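Local coordinates for protein TAU class glutathione s-transferase (Mangifera indica, PDB 5G5F) that probably catalyses the conjugation of glutathione to electrophilic compounds, as a plant tau-class glutathione S-transferase, at residues Val17-Ile22 and Glu67-Val72. Sequence-based numbering, arbitrary orientation.
Sequences VMRARI and ESLIIV. With GSH (glutathione), chain B.
Arg19 reaches along the flank of helix 68-78, its CB alongside CG2 of Val72 and its CD 3.8 Å from OG of Ser68. A fully extended chain brings the guanidinium beside the first turn of helix 68-78, where NH1 gives OG of Ser68 a long, bent hydrogen bond (3.3 Å, N-H...O 142°), the oxygen tilted 21° from the guanidinium plane. Leu69 CD2 meets the same NH1 obliquely, at 3.4 Å. Ala20 CB meets Ile71 CG2 at 4.0 Å; the small side chain is consistent with the close axes (8.9 Å) of the nearly parallel segments 17-22 and 68-72 (9°), on one side of the thioredoxin-like sheet. Glutathione binds at the start of helix 68-78: the backbone N of Ser68 donates to carboxylate O11 (3.0 Å), OG donates to O12 over a very short distance whose exact length is doubtful, and Glu67 OE1 accepts from the ligand's amino N1 (2.7 Å). This is the gamma-glutamyl site of the GST fold. Arg19 NH2 makes a salt bridge with Asp104 and a hydrogen bond to the carbonyl of Ala162, tying the two domains together. The chemistry thus implies a second-shell role: Arg19 probably helps orient the Ser68 hydroxyl, and its charge, though partly offset by Asp104, probably favours the bound carboxylate.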
loop_
_atom_site.group_PDB
_atom_site.type_symbol
_atom_site.label_atom_id
_atom_site.label_comp_id
_atom_site.label_asym_id
_atom_site.label_seq_id
_atom_site.Cartn_x
_atom_site.Cartn_y
_atom_site.Cartn_z
ATOM N N VAL A 17 4.867 -0.518 -14.153
ATOM C CA VAL A 17 6.244 -0.478 -14.628
ATOM C C VAL A 17 6.580 0.931 -15.110
ATOM O O VAL A 17 7.693 1.418 -14.912
ATOM C CB VAL A 17 6.484 -1.499 -15.762
ATOM C CG1 VAL A 17 7.866 -1.320 -16.373
ATOM C CG2 VAL A 17 6.319 -2.915 -15.235
ATOM N N MET A 18 5.597 1.589 -15.721
ATOM C CA MET A 18 5.776 2.947 -16.223
ATOM C C MET A 18 6.087 3.926 -15.095
ATOM O O MET A 18 6.801 4.907 -15.297
ATOM C CB MET A 18 4.531 3.414 -16.980
ATOM C CG MET A 18 4.734 4.705 -17.762
ATOM S SD MET A 18 3.186 5.549 -18.133
ATOM C CE MET A 18 2.190 4.171 -18.683
ATOM N N ARG A 19 5.544 3.655 -13.910
ATOM C CA ARG A 19 5.818 4.477 -12.735
ATOM C C ARG A 19 7.313 4.537 -12.449
ATOM O O ARG A 19 7.866 5.610 -12.204
ATOM C CB ARG A 19 5.079 3.938 -11.510
ATOM C CG ARG A 19 3.583 4.181 -11.523
ATOM C CD ARG A 19 2.928 3.592 -10.285
ATOM N NE ARG A 19 1.498 3.881 -10.232
ATOM C CZ ARG A 19 0.660 3.342 -9.352
ATOM N NH1 ARG A 19 1.107 2.480 -8.449
ATOM N NH2 ARG A 19 -0.625 3.664 -9.376
ATOM N N ALA A 20 7.960 3.376 -12.485
ATOM C CA ALA A 20 9.394 3.291 -12.245
ATOM C C ALA A 20 10.169 3.998 -13.351
ATOM O O ALA A 20 11.099 4.755 -13.077
ATOM C CB ALA A 20 9.828 1.838 -12.136
ATOM N N ARG A 21 9.770 3.748 -14.596
ATOM C CA ARG A 21 10.420 4.343 -15.760
ATOM C C ARG A 21 10.394 5.867 -15.694
ATOM O O ARG A 21 11.410 6.523 -15.920
ATOM C CB ARG A 21 9.748 3.869 -17.053
ATOM C CG ARG A 21 9.712 2.356 -17.227
ATOM C CD ARG A 21 10.345 1.934 -18.542
ATOM N NE ARG A 21 9.380 1.853 -19.632
ATOM C CZ ARG A 21 9.708 1.877 -20.919
ATOM N NH1 ARG A 21 10.979 1.991 -21.280
ATOM N NH2 ARG A 21 8.765 1.793 -21.847
ATOM N N ILE A 22 9.227 6.421 -15.378
ATOM C CA ILE A 22 9.063 7.865 -15.253
ATOM C C ILE A 22 9.917 8.425 -14.118
ATOM O O ILE A 22 10.614 9.427 -14.289
ATOM C CB ILE A 22 7.587 8.246 -15.015
ATOM C CG1 ILE A 22 6.747 7.922 -16.252
ATOM C CG2 ILE A 22 7.460 9.721 -14.672
ATOM C CD1 ILE A 22 5.256 8.063 -16.030
ATOM N N GLU A 67 7.103 -3.876 -5.698
ATOM C CA GLU A 67 5.965 -2.957 -5.589
ATOM C C GLU A 67 6.323 -1.564 -6.101
ATOM O O GLU A 67 7.214 -0.901 -5.568
ATOM C CB GLU A 67 5.447 -2.886 -4.149
ATOM C CG GLU A 67 4.905 -4.205 -3.627
ATOM C CD GLU A 67 3.642 -4.639 -4.348
ATOM O OE1 GLU A 67 2.809 -3.765 -4.667
ATOM O OE2 GLU A 67 3.481 -5.854 -4.591
ATOM N N SER A 68 5.609 -1.134 -7.137
ATOM C CA SER A 68 5.905 0.102 -7.859
ATOM C C SER A 68 5.958 1.342 -6.970
ATOM O O SER A 68 6.859 2.169 -7.109
ATOM C CB SER A 68 4.872 0.317 -8.966
ATOM O OG SER A 68 3.558 0.340 -8.437
ATOM N N LEU A 69 4.995 1.473 -6.065
ATOM C CA LEU A 69 4.932 2.640 -5.191
ATOM C C LEU A 69 6.077 2.644 -4.184
ATOM O O LEU A 69 6.551 3.703 -3.773
ATOM C CB LEU A 69 3.585 2.696 -4.468
ATOM C CG LEU A 69 2.395 3.090 -5.347
ATOM C CD1 LEU A 69 1.134 3.238 -4.512
ATOM C CD2 LEU A 69 2.690 4.374 -6.112
ATOM N N ILE A 70 6.518 1.454 -3.793
ATOM C CA ILE A 70 7.673 1.319 -2.918
ATOM C C ILE A 70 8.938 1.620 -3.715
ATOM O O ILE A 70 9.891 2.209 -3.200
ATOM C CB ILE A 70 7.745 -0.089 -2.298
ATOM C CG1 ILE A 70 6.565 -0.299 -1.347
ATOM C CG2 ILE A 70 9.056 -0.293 -1.556
ATOM C CD1 ILE A 70 6.453 -1.703 -0.815
ATOM N N ILE A 71 8.926 1.226 -4.984
ATOM C CA ILE A 71 10.027 1.507 -5.896
ATOM C C ILE A 71 10.183 3.012 -6.109
ATOM O O ILE A 71 11.295 3.540 -6.062
ATOM C CB ILE A 71 9.822 0.806 -7.255
ATOM C CG1 ILE A 71 10.042 -0.701 -7.112
ATOM C CG2 ILE A 71 10.767 1.370 -8.303
ATOM C CD1 ILE A 71 9.558 -1.503 -8.300
ATOM N N VAL A 72 9.064 3.697 -6.330
ATOM C CA VAL A 72 9.072 5.149 -6.496
ATOM C C VAL A 72 9.660 5.838 -5.268
ATOM O O VAL A 72 10.517 6.716 -5.393
ATOM C CB VAL A 72 7.655 5.699 -6.758
ATOM C CG1 VAL A 72 7.656 7.219 -6.711
ATOM C CG2 VAL A 72 7.132 5.208 -8.101
HETATM N N1 GSH B . 0.978 -3.821 -6.646
HETATM C CA1 GSH B . 1.821 -4.110 -7.748
HETATM C C1 GSH B . 2.717 -2.928 -8.068
HETATM O O11 GSH B . 3.878 -3.129 -8.515
HETATM O O12 GSH B . 2.311 -1.736 -7.891
HETATM C CB1 GSH B . 1.003 -4.469 -8.979
HETATM C CG1 GSH B . 1.880 -5.269 -9.945
HETATM C CD1 GSH B . 1.063 -5.829 -11.091
HETATM O OE1 GSH B . -0.044 -6.275 -10.891
HETATM N N2 GSH B . 1.584 -5.853 -12.453
HETATM C CA2 GSH B . 0.715 -6.458 -13.448
HETATM C C2 GSH B . 1.329 -7.780 -13.853
HETATM O O2 GSH B . 1.512 -8.066 -15.020
HETATM C CB2 GSH B . 0.509 -5.653 -14.629
HETATM S SG2 GSH B . 1.034 -4.002 -14.364
HETATM N N3 GSH B . 1.698 -8.642 -12.769
HETATM C CA3 GSH B . 2.262 -9.916 -13.033
HETATM C C3 GSH B . 1.018 -10.656 -12.637
HETATM O O31 GSH B . -0.017 -10.007 -12.379
HETATM O O32 GSH B . 0.973 -11.898 -12.532
#